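Local atomic coordinates of chitinase (Paenibacillus sp. FPU-7, PDB entry 5GZT), a protein that probably hydrolyses internal beta-1,4 linkages of chitin and chitodextrins, and carries two family 18 glycosidase modules in a single chain. Residues V132-V137 / P150-G155; V1027-I1032 / Y1076-D1081; Y1064-D1069 / I1088-E1093. All coordinates share one frame; numbering follows the deposited sequence.

Contact 1. Residues V132-V137 / P150-G155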
ATOM      1  N   VAL B 132       3.136  50.521 -17.267  1.00 26.22           N
ATOM      2  CA  VAL B 132       4.498  50.171 -16.808  1.00 27.16           C
ATOM      3  C   VAL B 132       4.333  48.802 -16.115  1.00 23.45           C
ATOM      4  O   VAL B 132       3.567  48.683 -15.171  1.00 24.53           O
ATOM      5  CB  VAL B 132       5.025  51.172 -15.804  1.00 26.36           C
ATOM      6  CG1 VAL B 132       6.370  50.659 -15.208  1.00 29.20           C
ATOM      7  CG2 VAL B 132       5.289  52.509 -16.449  1.00 26.10           C
ATOM      8  N   GLY B 133       5.005  47.766 -16.617  1.00 22.25           N
ATOM      9  CA  GLY B 133       4.850  46.444 -15.947  1.00 22.66           C
ATOM     10  C   GLY B 133       5.572  46.403 -14.591  1.00 25.75           C
ATOM     11  O   GLY B 133       4.988  45.979 -13.603  1.00 28.82           O
ATOM     12  N   THR B 134       6.847  46.882 -14.520  1.00 23.64           N
ATOM     13  CA  THR B 134       7.568  46.964 -13.193  1.00 24.62           C
ATOM     14  C   THR B 134       8.304  48.274 -13.065  1.00 21.93           C
ATOM     15  O   THR B 134       9.038  48.603 -14.008  1.00 20.57           O
ATOM     16  CB  THR B 134       8.535  45.796 -13.037  1.00 27.41           C
ATOM     17  OG1 THR B 134       7.775  44.619 -13.123  1.00 31.08           O
ATOM     18  CG2 THR B 134       9.291  45.762 -11.606  1.00 27.38           C
ATOM     19  N   ALA B 135       8.012  49.057 -12.004  1.00 21.81           N
ATOM     20  CA  ALA B 135       8.707  50.300 -11.744  1.00 24.06           C
ATOM     21  C   ALA B 135       9.797  49.929 -10.686  1.00 23.39           C
ATOM     22  O   ALA B 135       9.458  49.462  -9.603  1.00 21.59           O
ATOM     23  CB  ALA B 135       7.792  51.370 -11.160  1.00 22.80           C
ATOM     24  N   VAL B 136      11.057  50.186 -11.029  1.00 24.94           N
ATOM     25  CA  VAL B 136      12.242  49.945 -10.150  1.00 21.99           C
ATOM     26  C   VAL B 136      12.625  51.318  -9.656  1.00 19.38           C
ATOM     27  O   VAL B 136      13.087  52.185 -10.412  1.00 18.64           O
ATOM     28  CB  VAL B 136      13.356  49.286 -10.898  1.00 23.15           C
ATOM     29  CG1 VAL B 136      14.590  49.074  -9.953  1.00 23.92           C
ATOM     30  CG2 VAL B 136      12.915  47.930 -11.413  1.00 23.16           C
ATOM     31  N   VAL B 137      12.243  51.581  -8.439  1.00 18.49           N
ATOM     32  CA  VAL B 137      12.399  52.910  -7.847  1.00 20.62           C
ATOM     33  C   VAL B 137      13.637  52.829  -6.885  1.00 20.93           C
ATOM     34  O   VAL B 137      13.560  52.393  -5.741  1.00 20.32           O
ATOM     35  CB  VAL B 137      11.187  53.289  -7.056  1.00 21.69           C
ATOM     36  CG1 VAL B 137      11.272  54.740  -6.656  1.00 22.36           C
ATOM     37  CG2 VAL B 137       9.902  52.988  -7.861  1.00 27.16           C
ATOM     38  N   PRO B 150       1.908  51.663 -11.795  1.00 29.00           N
ATOM     39  CA  PRO B 150       2.642  50.557 -12.428  1.00 27.85           C
ATOM     40  C   PRO B 150       2.078  49.221 -11.984  1.00 25.21           C
ATOM     41  O   PRO B 150       1.524  49.179 -10.917  1.00 24.72           O
ATOM     42  CB  PRO B 150       4.085  50.670 -11.879  1.00 27.16           C
ATOM     43  CG  PRO B 150       3.996  51.599 -10.741  1.00 30.41           C
ATOM     44  CD  PRO B 150       2.738  52.414 -10.832  1.00 31.21           C
ATOM     45  N   GLY B 151       2.281  48.168 -12.766  1.00 25.15           N
ATOM     46  CA  GLY B 151       1.747  46.824 -12.403  1.00 31.35           C
ATOM     47  C   GLY B 151       2.387  46.253 -11.166  1.00 32.35           C
ATOM     48  O   GLY B 151       1.701  45.732 -10.304  1.00 33.30           O
ATOM     49  N   LYS B 152       3.726  46.291 -11.106  1.00 34.65           N
ATOM     50  CA  LYS B 152       4.488  46.022  -9.843  1.00 34.59           C
ATOM     51  C   LYS B 152       5.553  47.102  -9.615  1.00 32.71           C
ATOM     52  O   LYS B 152       6.055  47.697 -10.590  1.00 28.88           O
ATOM     53  CB  LYS B 152       5.200  44.693  -9.871  1.00 42.35           C
ATOM     54  CG  LYS B 152       4.311  43.484 -10.129  1.00 52.12           C
ATOM     55  CD  LYS B 152       5.160  42.234 -10.316  1.00 56.37           C
ATOM     56  CE  LYS B 152       5.912  42.200 -11.646  1.00 66.88           C
ATOM     57  NZ  LYS B 152       7.414  42.263 -11.495  1.00 72.37           N
ATOM     58  N   THR B 153       5.868  47.366  -8.353  1.00 33.32           N
ATOM     59  CA  THR B 153       6.944  48.324  -7.987  1.00 39.21           C
ATOM     60  C   THR B 153       7.980  47.565  -7.150  1.00 45.30           C
ATOM     61  O   THR B 153       7.613  46.792  -6.237  1.00 44.43           O
ATOM     62  CB  THR B 153       6.470  49.494  -7.139  1.00 41.13           C
ATOM     63  OG1 THR B 153       6.120  48.986  -5.851  1.00 56.27           O
ATOM     64  CG2 THR B 153       5.327  50.175  -7.736  1.00 34.50           C
ATOM     65  N   GLU B 154       9.248  47.753  -7.504  1.00 36.35           N
ATOM     66  CA  GLU B 154      10.370  47.211  -6.749  1.00 34.60           C
ATOM     67  C   GLU B 154      11.337  48.379  -6.361  1.00 31.86           C
ATOM     68  O   GLU B 154      11.097  49.543  -6.684  1.00 26.68           O
ATOM     69  CB  GLU B 154      11.122  46.223  -7.604  1.00 35.37           C
ATOM     70  CG  GLU B 154      10.381  44.925  -7.824  1.00 43.09           C
ATOM     71  CD  GLU B 154      11.045  44.034  -8.860  1.00 41.40           C
ATOM     72  OE1 GLU B 154      12.011  44.460  -9.535  1.00 38.61           O
ATOM     73  OE2 GLU B 154      10.594  42.887  -8.981  1.00 56.79           O
ATOM     74  N   GLY B 155      12.408  48.029  -5.653  1.00 28.35           N
ATOM     75  CA  GLY B 155      13.532  48.939  -5.376  1.00 26.15           C
ATOM     76  C   GLY B 155      13.389  49.536  -4.043  1.00 25.39           C
ATOM     77  O   GLY B 155      12.319  49.480  -3.457  1.00 22.92           O
TER
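T134 and K152 are paired in register on neighbouring parallel strands and joined by their side chains, with K152 bonded through its backbone to G133 and A135, the neighbours of T134. From CB, which lies 4.0 Å from G133 O, the K152 chain rises on the face it shares with T134 and E154. Bends at chi3 (-72°) and chi4 bring its tip to the hydroxyl of T134: CE comes within 3.4 Å of T134 OG1, and NZ donates a hydrogen bond to that same oxygen at 2.9 Å. A long, flexible lysine suits this exposed edge, where its amine can reach a hydroxyl on the next strand. The other branch of T134, the methyl CG2, meets the carboxylate of E154, 3.7 Å from E154 OE1. On the other face, which A135 shares with T153, A135 CB rests 3.8 Å from P150 CG; V132 lies side by side with the same proline. Backbone bonds keep the strands in step: A135 N donates to K152 O and A135 O accepts from E154 N, so A135 grips the residues flanking T153. The chain turns a corner at G133, which lies in register with G151, and K152 N bonds to G133 O at 2.8 Å. At the far end G155, with a phi of 98°, lays its bare CA beside V137 O. Strand 134-137 is bonded along its other edge to strand 114-120, whose L118 touches V132 and whose T117 and T119 touch V136. Strand 152-154 is the outermost of this parallel sheet within the chain, so the contact joins the last two strands of this sheet, at one end of what is consistent with a parallel beta-helix.

Contact 2. Residues V1027-I1032 / Y1076-D1081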
ATOM      1  N   VAL B1027     -16.045 -33.441  -9.109  1.00 42.18           N
ATOM      2  CA  VAL B1027     -15.869 -33.867 -10.533  1.00 40.19           C
ATOM      3  C   VAL B1027     -15.841 -32.607 -11.400  1.00 44.03           C
ATOM      4  O   VAL B1027     -16.121 -31.488 -10.902  1.00 43.61           O
ATOM      5  CB  VAL B1027     -16.975 -34.863 -10.995  1.00 40.82           C
ATOM      6  CG1 VAL B1027     -16.749 -36.246 -10.375  1.00 43.36           C
ATOM      7  CG2 VAL B1027     -18.389 -34.377 -10.690  1.00 34.53           C
ATOM      8  N   ASN B1028     -15.498 -32.762 -12.699  1.00 49.67           N
ATOM      9  CA  ASN B1028     -15.337 -31.623 -13.626  1.00 42.76           C
ATOM     10  C   ASN B1028     -14.425 -30.574 -13.046  1.00 43.14           C
ATOM     11  O   ASN B1028     -14.804 -29.406 -12.863  1.00 40.76           O
ATOM     12  CB  ASN B1028     -16.673 -30.979 -13.978  1.00 47.97           C
ATOM     13  CG  ASN B1028     -17.597 -31.924 -14.760  1.00 57.86           C
ATOM     14  OD1 ASN B1028     -17.152 -32.727 -15.581  1.00 49.96           O
ATOM     15  ND2 ASN B1028     -18.900 -31.830 -14.483  1.00 59.86           N
ATOM     16  N   VAL B1029     -13.231 -31.020 -12.688  1.00 45.82           N
ATOM     17  CA  VAL B1029     -12.252 -30.134 -12.108  1.00 43.04           C
ATOM     18  C   VAL B1029     -11.139 -29.919 -13.147  1.00 38.74           C
ATOM     19  O   VAL B1029     -10.465 -30.889 -13.569  1.00 32.75           O
ATOM     20  CB  VAL B1029     -11.665 -30.698 -10.791  1.00 45.94           C
ATOM     21  CG1 VAL B1029     -10.591 -29.743 -10.259  1.00 43.82           C
ATOM     22  CG2 VAL B1029     -12.772 -30.906  -9.761  1.00 41.02           C
ATOM     23  N   PRO B1030     -10.920 -28.657 -13.541  1.00 40.99           N
ATOM     24  CA  PRO B1030      -9.918 -28.324 -14.576  1.00 43.31           C
ATOM     25  C   PRO B1030      -8.569 -28.854 -14.209  1.00 51.72           C
ATOM     26  O   PRO B1030      -8.225 -28.796 -13.016  1.00 51.78           O
ATOM     27  CB  PRO B1030      -9.870 -26.809 -14.537  1.00 47.90           C
ATOM     28  CG  PRO B1030     -11.215 -26.385 -13.997  1.00 49.19           C
ATOM     29  CD  PRO B1030     -11.771 -27.512 -13.187  1.00 40.80           C
ATOM     30  N   ASN B1031      -7.789 -29.365 -15.168  1.00 48.44           N
ATOM     31  CA  ASN B1031      -6.427 -29.780 -14.847  1.00 43.59           C
ATOM     32  C   ASN B1031      -5.484 -28.583 -14.818  1.00 52.35           C
ATOM     33  O   ASN B1031      -4.681 -28.381 -15.737  1.00 56.79           O
ATOM     34  CB  ASN B1031      -5.946 -30.880 -15.762  1.00 43.18           C
ATOM     35  CG  ASN B1031      -4.646 -31.501 -15.307  1.00 47.35           C
ATOM     36  OD1 ASN B1031      -4.029 -31.097 -14.313  1.00 53.90           O
ATOM     37  ND2 ASN B1031      -4.229 -32.527 -16.023  1.00 53.31           N
ATOM     38  N   ILE B1032      -5.593 -27.805 -13.736  1.00 47.98           N
ATOM     39  CA  ILE B1032      -4.694 -26.699 -13.390  1.00 49.65           C
ATOM     40  C   ILE B1032      -4.280 -26.939 -11.938  1.00 51.76           C
ATOM     41  O   ILE B1032      -5.177 -27.142 -11.069  1.00 43.40           O
ATOM     42  CB  ILE B1032      -5.400 -25.326 -13.468  1.00 53.97           C
ATOM     43  CG1 ILE B1032      -6.003 -25.096 -14.859  1.00 56.53           C
ATOM     44  CG2 ILE B1032      -4.463 -24.162 -13.125  1.00 53.16           C
ATOM     45  CD1 ILE B1032      -6.932 -23.902 -14.893  1.00 57.55           C
ATOM     46  N   TYR B1076      -3.872 -35.046  -1.626  1.00 30.96           N
ATOM     47  CA  TYR B1076      -4.985 -35.028  -2.533  1.00 32.24           C
ATOM     48  C   TYR B1076      -4.684 -35.891  -3.734  1.00 38.11           C
ATOM     49  O   TYR B1076      -3.531 -36.188  -4.017  1.00 41.58           O
ATOM     50  CB  TYR B1076      -5.403 -33.637  -2.977  1.00 30.06           C
ATOM     51  CG  TYR B1076      -4.356 -32.734  -3.636  1.00 32.74           C
ATOM     52  CD1 TYR B1076      -3.363 -32.120  -2.892  1.00 36.41           C
ATOM     53  CD2 TYR B1076      -4.393 -32.455  -4.996  1.00 33.87           C
ATOM     54  CE1 TYR B1076      -2.428 -31.258  -3.494  1.00 33.98           C
ATOM     55  CE2 TYR B1076      -3.482 -31.597  -5.599  1.00 36.25           C
ATOM     56  CZ  TYR B1076      -2.489 -31.007  -4.840  1.00 33.78           C
ATOM     57  OH  TYR B1076      -1.582 -30.182  -5.412  1.00 38.11           O
ATOM     58  N   LEU B1077      -5.745 -36.304  -4.409  1.00 37.79           N
ATOM     59  CA  LEU B1077      -5.667 -37.158  -5.586  1.00 38.72           C
ATOM     60  C   LEU B1077      -6.224 -36.328  -6.721  1.00 40.31           C
ATOM     61  O   LEU B1077      -7.183 -35.601  -6.495  1.00 39.41           O
ATOM     62  CB  LEU B1077      -6.518 -38.414  -5.418  1.00 36.96           C
ATOM     63  CG  LEU B1077      -5.924 -39.710  -4.882  1.00 37.93           C
ATOM     64  CD1 LEU B1077      -4.685 -39.593  -4.056  1.00 35.66           C
ATOM     65  CD2 LEU B1077      -6.981 -40.563  -4.184  1.00 39.42           C
ATOM     66  N   TYR B1078      -5.622 -36.449  -7.919  1.00 40.40           N
ATOM     67  CA  TYR B1078      -6.219 -35.927  -9.159  1.00 41.33           C
ATOM     68  C   TYR B1078      -6.180 -37.023 -10.247  1.00 41.77           C
ATOM     69  O   TYR B1078      -5.248 -37.882 -10.321  1.00 36.39           O
ATOM     70  CB  TYR B1078      -5.543 -34.620  -9.615  1.00 42.25           C
ATOM     71  CG  TYR B1078      -6.302 -33.916 -10.742  1.00 43.24           C
ATOM     72  CD1 TYR B1078      -7.535 -33.346 -10.507  1.00 37.10           C
ATOM     73  CD2 TYR B1078      -5.787 -33.855 -12.058  1.00 47.24           C
ATOM     74  CE1 TYR B1078      -8.268 -32.762 -11.510  1.00 41.14           C
ATOM     75  CE2 TYR B1078      -6.523 -33.231 -13.087  1.00 40.86           C
ATOM     76  CZ  TYR B1078      -7.762 -32.692 -12.811  1.00 42.40           C
ATOM     77  OH  TYR B1078      -8.531 -32.035 -13.759  1.00 36.59           O
ATOM     78  N   ASN B1079      -7.258 -37.064 -11.006  1.00 43.56           N
ATOM     79  CA  ASN B1079      -7.372 -37.976 -12.164  1.00 44.72           C
ATOM     80  C   ASN B1079      -8.001 -37.101 -13.263  1.00 43.72           C
ATOM     81  O   ASN B1079      -9.193 -36.799 -13.217  1.00 40.82           O
ATOM     82  CB  ASN B1079      -8.212 -39.223 -11.864  1.00 47.64           C
ATOM     83  CG  ASN B1079      -8.326 -40.182 -13.071  1.00 52.62           C
ATOM     84  OD1 ASN B1079      -8.158 -39.784 -14.222  1.00 49.89           O
ATOM     85  ND2 ASN B1079      -8.596 -41.456 -12.794  1.00 51.35           N
ATOM     86  N   PRO B1080      -7.184 -36.657 -14.245  1.00 45.19           N
ATOM     87  CA  PRO B1080      -7.742 -35.800 -15.321  1.00 44.58           C
ATOM     88  C   PRO B1080      -8.864 -36.515 -16.127  1.00 48.88           C
ATOM     89  O   PRO B1080      -9.838 -35.875 -16.617  1.00 51.77           O
ATOM     90  CB  PRO B1080      -6.514 -35.468 -16.194  1.00 45.68           C
ATOM     91  CG  PRO B1080      -5.371 -36.327 -15.717  1.00 48.72           C
ATOM     92  CD  PRO B1080      -5.820 -37.144 -14.524  1.00 47.45           C
ATOM     93  N   ASP B1081      -8.788 -37.840 -16.168  1.00 44.82           N
ATOM     94  CA  ASP B1081      -9.687 -38.613 -17.018  1.00 58.45           C
ATOM     95  C   ASP B1081     -11.031 -39.040 -16.420  1.00 64.11           C
ATOM     96  O   ASP B1081     -11.910 -39.450 -17.183  1.00 70.16           O
ATOM     97  CB  ASP B1081      -8.914 -39.834 -17.538  1.00 53.76           C
ATOM     98  CG  ASP B1081      -7.644 -39.422 -18.300  1.00 51.33           C
ATOM     99  OD1 ASP B1081      -7.615 -38.325 -18.932  1.00 49.18           O
ATOM    100  OD2 ASP B1081      -6.671 -40.179 -18.234  1.00 48.45           O
TER
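N1031 and P1080 mark the nearest backbone approach, 6.2 Å between their CA atoms, and no backbone hydrogen bond joins the irregular loop 1027-1032 to the end of strand 1076-1079. Side chains bridge the gap instead, chiefly Y1078. Its CG stands anti to the backbone N (chi1 -169°), and from there the ring reaches to the loop. V1029 CG1 lies 4.0 Å from Y1078 CE1. The N1031 amide approaches CE2, on the other side of the hydroxyl, obliquely, with CG 3.4 Å from Y1078 CE2 and the amide plane turned 50° from that of the ring. The hydroxyl ends at the loop backbone, but its spacing from V1029 O is too short in the model to be trusted. A tyrosine suits this place because a long flat ring can span from a buried strand to a loop near solvent. N1031 is the centre of an inverse gamma turn, and its ND2 also lies 3.7 Å from P1080 CB. At the end of the strand, N1079 OD1 accepts from D1081 N at 2.8 Å, an Asx turn through which the chain leaves the sheet. V1029 also packs on F1087 and Y1078 on Y1067, both from strands of the same antiparallel sheet. That sheet is inserted between the seventh and eighth strands of the TIM barrel, consistent with the alpha+beta insertion domain of many family 18 chitinases.

Contact 3. Residues Y1064-D1069 / I1088-E1093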
ATOM      1  N   TYR B1064      -5.420 -42.088 -10.725  1.00 47.90           N
ATOM      2  CA  TYR B1064      -5.360 -41.013  -9.750  1.00 42.52           C
ATOM      3  C   TYR B1064      -3.906 -40.942  -9.401  1.00 37.64           C
ATOM      4  O   TYR B1064      -3.267 -41.967  -9.092  1.00 37.28           O
ATOM      5  CB  TYR B1064      -6.241 -41.306  -8.488  1.00 38.60           C
ATOM      6  CG  TYR B1064      -7.704 -41.073  -8.755  1.00 36.88           C
ATOM      7  CD1 TYR B1064      -8.261 -39.793  -8.621  1.00 39.79           C
ATOM      8  CD2 TYR B1064      -8.539 -42.112  -9.200  1.00 37.07           C
ATOM      9  CE1 TYR B1064      -9.613 -39.547  -8.910  1.00 41.69           C
ATOM     10  CE2 TYR B1064      -9.892 -41.881  -9.460  1.00 36.02           C
ATOM     11  CZ  TYR B1064     -10.424 -40.608  -9.350  1.00 39.16           C
ATOM     12  OH  TYR B1064     -11.759 -40.386  -9.682  1.00 38.56           O
ATOM     13  N   THR B1065      -3.399 -39.715  -9.396  1.00 37.50           N
ATOM     14  CA  THR B1065      -2.081 -39.435  -8.824  1.00 40.40           C
ATOM     15  C   THR B1065      -2.222 -38.692  -7.471  1.00 39.16           C
ATOM     16  O   THR B1065      -3.079 -37.776  -7.324  1.00 31.89           O
ATOM     17  CB  THR B1065      -1.225 -38.588  -9.797  1.00 39.79           C
ATOM     18  OG1 THR B1065      -1.326 -39.159 -11.118  1.00 54.23           O
ATOM     19  CG2 THR B1065       0.228 -38.521  -9.342  1.00 37.25           C
ATOM     20  N   ARG B1066      -1.370 -39.105  -6.529  1.00 40.33           N
ATOM     21  CA  ARG B1066      -1.305 -38.544  -5.177  1.00 35.91           C
ATOM     22  C   ARG B1066      -0.404 -37.331  -5.218  1.00 34.48           C
ATOM     23  O   ARG B1066       0.711 -37.435  -5.625  1.00 35.80           O
ATOM     24  CB  ARG B1066      -0.765 -39.548  -4.167  1.00 33.97           C
ATOM     25  CG  ARG B1066      -0.627 -38.908  -2.757  1.00 38.53           C
ATOM     26  CD  ARG B1066      -0.065 -39.874  -1.732  1.00 41.06           C
ATOM     27  NE  ARG B1066       0.018 -39.334  -0.363  1.00 38.47           N
ATOM     28  CZ  ARG B1066       0.969 -38.504   0.101  1.00 39.80           C
ATOM     29  NH1 ARG B1066       1.916 -37.972  -0.698  1.00 39.65           N
ATOM     30  NH2 ARG B1066       0.967 -38.147   1.389  1.00 36.32           N
ATOM     31  N   TYR B1067      -0.923 -36.187  -4.827  1.00 30.25           N
ATOM     32  CA  TYR B1067      -0.154 -34.967  -4.618  1.00 35.54           C
ATOM     33  C   TYR B1067      -0.126 -34.578  -3.095  1.00 36.58           C
ATOM     34  O   TYR B1067      -0.836 -35.189  -2.263  1.00 32.46           O
ATOM     35  CB  TYR B1067      -0.753 -33.855  -5.474  1.00 37.11           C
ATOM     36  CG  TYR B1067      -0.675 -34.191  -6.977  1.00 41.81           C
ATOM     37  CD1 TYR B1067       0.568 -34.155  -7.677  1.00 38.11           C
ATOM     38  CD2 TYR B1067      -1.815 -34.618  -7.673  1.00 37.44           C
ATOM     39  CE1 TYR B1067       0.619 -34.500  -9.039  1.00 42.69           C
ATOM     40  CE2 TYR B1067      -1.772 -34.921  -9.030  1.00 43.40           C
ATOM     41  CZ  TYR B1067      -0.559 -34.855  -9.707  1.00 43.71           C
ATOM     42  OH  TYR B1067      -0.564 -35.160 -11.022  1.00 48.17           O
ATOM     43  N   TRP B1068       0.696 -33.572  -2.773  1.00 32.00           N
ATOM     44  CA  TRP B1068       0.948 -33.178  -1.435  1.00 33.98           C
ATOM     45  C   TRP B1068       1.029 -31.669  -1.348  1.00 35.43           C
ATOM     46  O   TRP B1068       1.925 -31.105  -1.948  1.00 34.94           O
ATOM     47  CB  TRP B1068       2.236 -33.825  -0.992  1.00 32.25           C
ATOM     48  CG  TRP B1068       2.545 -33.531   0.502  1.00 37.41           C
ATOM     49  CD1 TRP B1068       3.470 -32.636   0.987  1.00 36.64           C
ATOM     50  CD2 TRP B1068       1.874 -34.064   1.663  1.00 34.90           C
ATOM     51  NE1 TRP B1068       3.454 -32.635   2.358  1.00 31.96           N
ATOM     52  CE2 TRP B1068       2.490 -33.495   2.802  1.00 34.27           C
ATOM     53  CE3 TRP B1068       0.871 -35.020   1.862  1.00 32.56           C
ATOM     54  CZ2 TRP B1068       2.132 -33.862   4.125  1.00 31.03           C
ATOM     55  CZ3 TRP B1068       0.491 -35.356   3.226  1.00 33.78           C
ATOM     56  CH2 TRP B1068       1.138 -34.774   4.303  1.00 29.98           C
ATOM     57  N   ASP B1069       0.084 -31.016  -0.669  1.00 29.19           N
ATOM     58  CA  ASP B1069       0.210 -29.593  -0.310  1.00 30.12           C
ATOM     59  C   ASP B1069       1.072 -29.440   0.932  1.00 36.03           C
ATOM     60  O   ASP B1069       0.647 -29.684   2.085  1.00 32.80           O
ATOM     61  CB  ASP B1069      -1.143 -28.916  -0.170  1.00 28.37           C
ATOM     62  CG  ASP B1069      -1.035 -27.459   0.111  1.00 27.70           C
ATOM     63  OD1 ASP B1069       0.035 -26.986   0.593  1.00 30.74           O
ATOM     64  OD2 ASP B1069      -2.058 -26.751  -0.073  1.00 25.33           O
ATOM     65  N   ILE B1088      -9.741 -35.355  -5.175  1.00 37.65           N
ATOM     66  CA  ILE B1088     -10.109 -36.008  -3.899  1.00 37.79           C
ATOM     67  C   ILE B1088      -9.283 -35.405  -2.733  1.00 33.42           C
ATOM     68  O   ILE B1088      -8.095 -35.299  -2.852  1.00 29.39           O
ATOM     69  CB  ILE B1088      -9.846 -37.531  -3.964  1.00 31.55           C
ATOM     70  CG1 ILE B1088     -10.659 -38.189  -5.078  1.00 33.56           C
ATOM     71  CG2 ILE B1088     -10.197 -38.238  -2.654  1.00 34.81           C
ATOM     72  CD1 ILE B1088     -12.181 -37.985  -5.012  1.00 33.67           C
ATOM     73  N   THR B1089      -9.922 -35.117  -1.605  1.00 30.38           N
ATOM     74  CA  THR B1089      -9.260 -34.571  -0.407  1.00 30.15           C
ATOM     75  C   THR B1089      -9.583 -35.460   0.758  1.00 30.31           C
ATOM     76  O   THR B1089     -10.764 -35.814   0.984  1.00 28.07           O
ATOM     77  CB  THR B1089      -9.681 -33.129  -0.159  1.00 29.66           C
ATOM     78  OG1 THR B1089      -9.295 -32.716   1.152  1.00 29.39           O
ATOM     79  CG2 THR B1089     -11.192 -32.900  -0.405  1.00 30.92           C
ATOM     80  N   TYR B1090      -8.533 -35.877   1.438  1.00 27.01           N
ATOM     81  CA  TYR B1090      -8.638 -36.947   2.415  1.00 26.63           C
ATOM     82  C   TYR B1090      -7.510 -36.848   3.435  1.00 26.16           C
ATOM     83  O   TYR B1090      -6.605 -35.982   3.233  1.00 23.93           O
ATOM     84  CB  TYR B1090      -8.655 -38.324   1.702  1.00 28.14           C
ATOM     85  CG  TYR B1090      -7.391 -38.709   0.989  1.00 27.30           C
ATOM     86  CD1 TYR B1090      -6.975 -38.043  -0.184  1.00 27.16           C
ATOM     87  CD2 TYR B1090      -6.613 -39.735   1.448  1.00 27.88           C
ATOM     88  CE1 TYR B1090      -5.790 -38.385  -0.821  1.00 27.52           C
ATOM     89  CE2 TYR B1090      -5.433 -40.124   0.787  1.00 29.54           C
ATOM     90  CZ  TYR B1090      -5.016 -39.451  -0.344  1.00 32.35           C
ATOM     91  OH  TYR B1090      -3.819 -39.834  -0.940  1.00 27.68           O
ATOM     92  N   ASP B1091      -7.539 -37.689   4.504  1.00 24.65           N
ATOM     93  CA  ASP B1091      -6.382 -37.894   5.379  1.00 24.03           C
ATOM     94  C   ASP B1091      -5.717 -39.171   5.004  1.00 25.44           C
ATOM     95  O   ASP B1091      -6.409 -40.133   4.806  1.00 27.00           O
ATOM     96  CB  ASP B1091      -6.741 -38.036   6.914  1.00 26.01           C
ATOM     97  CG  ASP B1091      -6.771 -36.699   7.663  1.00 27.34           C
ATOM     98  OD1 ASP B1091      -5.901 -35.836   7.359  1.00 22.46           O
ATOM     99  OD2 ASP B1091      -7.757 -36.479   8.451  1.00 24.73           O
ATOM    100  N   ASP B1092      -4.381 -39.222   5.081  1.00 25.99           N
ATOM    101  CA  ASP B1092      -3.629 -40.489   4.909  1.00 28.12           C
ATOM    102  C   ASP B1092      -2.641 -40.707   6.001  1.00 26.75           C
ATOM    103  O   ASP B1092      -2.694 -39.985   7.030  1.00 25.90           O
ATOM    104  CB  ASP B1092      -2.973 -40.583   3.503  1.00 28.56           C
ATOM    105  CG  ASP B1092      -1.725 -39.691   3.344  1.00 34.16           C
ATOM    106  OD1 ASP B1092      -1.389 -38.911   4.284  1.00 28.87           O
ATOM    107  OD2 ASP B1092      -1.128 -39.763   2.233  1.00 32.20           O
ATOM    108  N   GLU B1093      -1.737 -41.674   5.843  1.00 24.90           N
ATOM    109  CA  GLU B1093      -0.804 -41.922   6.912  1.00 28.64           C
ATOM    110  C   GLU B1093       0.105 -40.750   7.243  1.00 28.78           C
ATOM    111  O   GLU B1093       0.499 -40.582   8.403  1.00 28.84           O
ATOM    112  CB  GLU B1093       0.069 -43.147   6.671  1.00 32.27           C
ATOM    113  CG  GLU B1093      -0.660 -44.466   6.633  1.00 38.95           C
ATOM    114  CD  GLU B1093       0.080 -45.424   5.713  1.00 40.68           C
ATOM    115  OE1 GLU B1093      -0.099 -45.272   4.515  1.00 39.18           O
ATOM    116  OE2 GLU B1093       0.858 -46.247   6.182  1.00 39.06           O
TER
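The R1066 guanidinium and the D1092 carboxylate lie almost in one plane, 10° apart, and meet at their edges. R1066 presents its side, NE and NH2 together, and both nitrogens donate to one oxygen: NE to D1092 OD2 at 2.9 Å and NH2 to D1092 OD2 at 2.8 Å, the latter using the syn lone pair. The W1068 ring also turns an edge to this carboxylate, its CZ3 lying 4.2 Å from D1092 OD1, while its NE1 bonds to N1070 OD1. Y1090 stands almost perpendicular to the guanidinium, 86° between planes, and Y1090 OH lies beside the aliphatic stem of R1066, 3.8 Å from R1066 CG. The edge of the Y1090 ring is met in plane by I1088 O of its own segment. Y1064 makes a smaller, apolar touch at the other end, where its CE1 is 4.2 Å from I1088 CG1. Arginine suits its position because its chain, extended from CG to NE, carries charge from an edge strand to the start of the next helix. Aspartate suits the N-cap of helix 1093-1106: its CG sits between the backbone N and the carbonyl carbon (chi1 75°), and the side chain caps a backbone N in the first turn. R1066 NH2 has a second anionic partner in E1094. The chemistry thus ties the outermost strand of the sheet to a helix start by charge, and the twice-bonded OD2 and the helix N-terminus would both be expected to stabilise D1092 as an anion.

Overall arrangement
Contacts 2 and 3 belong to one antiparallel sheet in the C-terminal family 18 module, their centres about 12 Å apart. Strand 1074-1079 lies between strands 1065-1069 and 1086-1089, and backbone bonds from Y1076 and Y1078 to Y1067 and T1065 connect the two contacts directly. Contact 1 is remote, about 67 Å from contact 2 at the nearest atoms, on the opposite side of the chain's centre in the N-terminal parallel sheets. All three mix buried and exposed residues. Contact 1 is held by a regular backbone ladder between adjacent strands, contact 2 by a tyrosine side chain packed against a loop, and contact 3 by a salt bridge between non-adjacent segments.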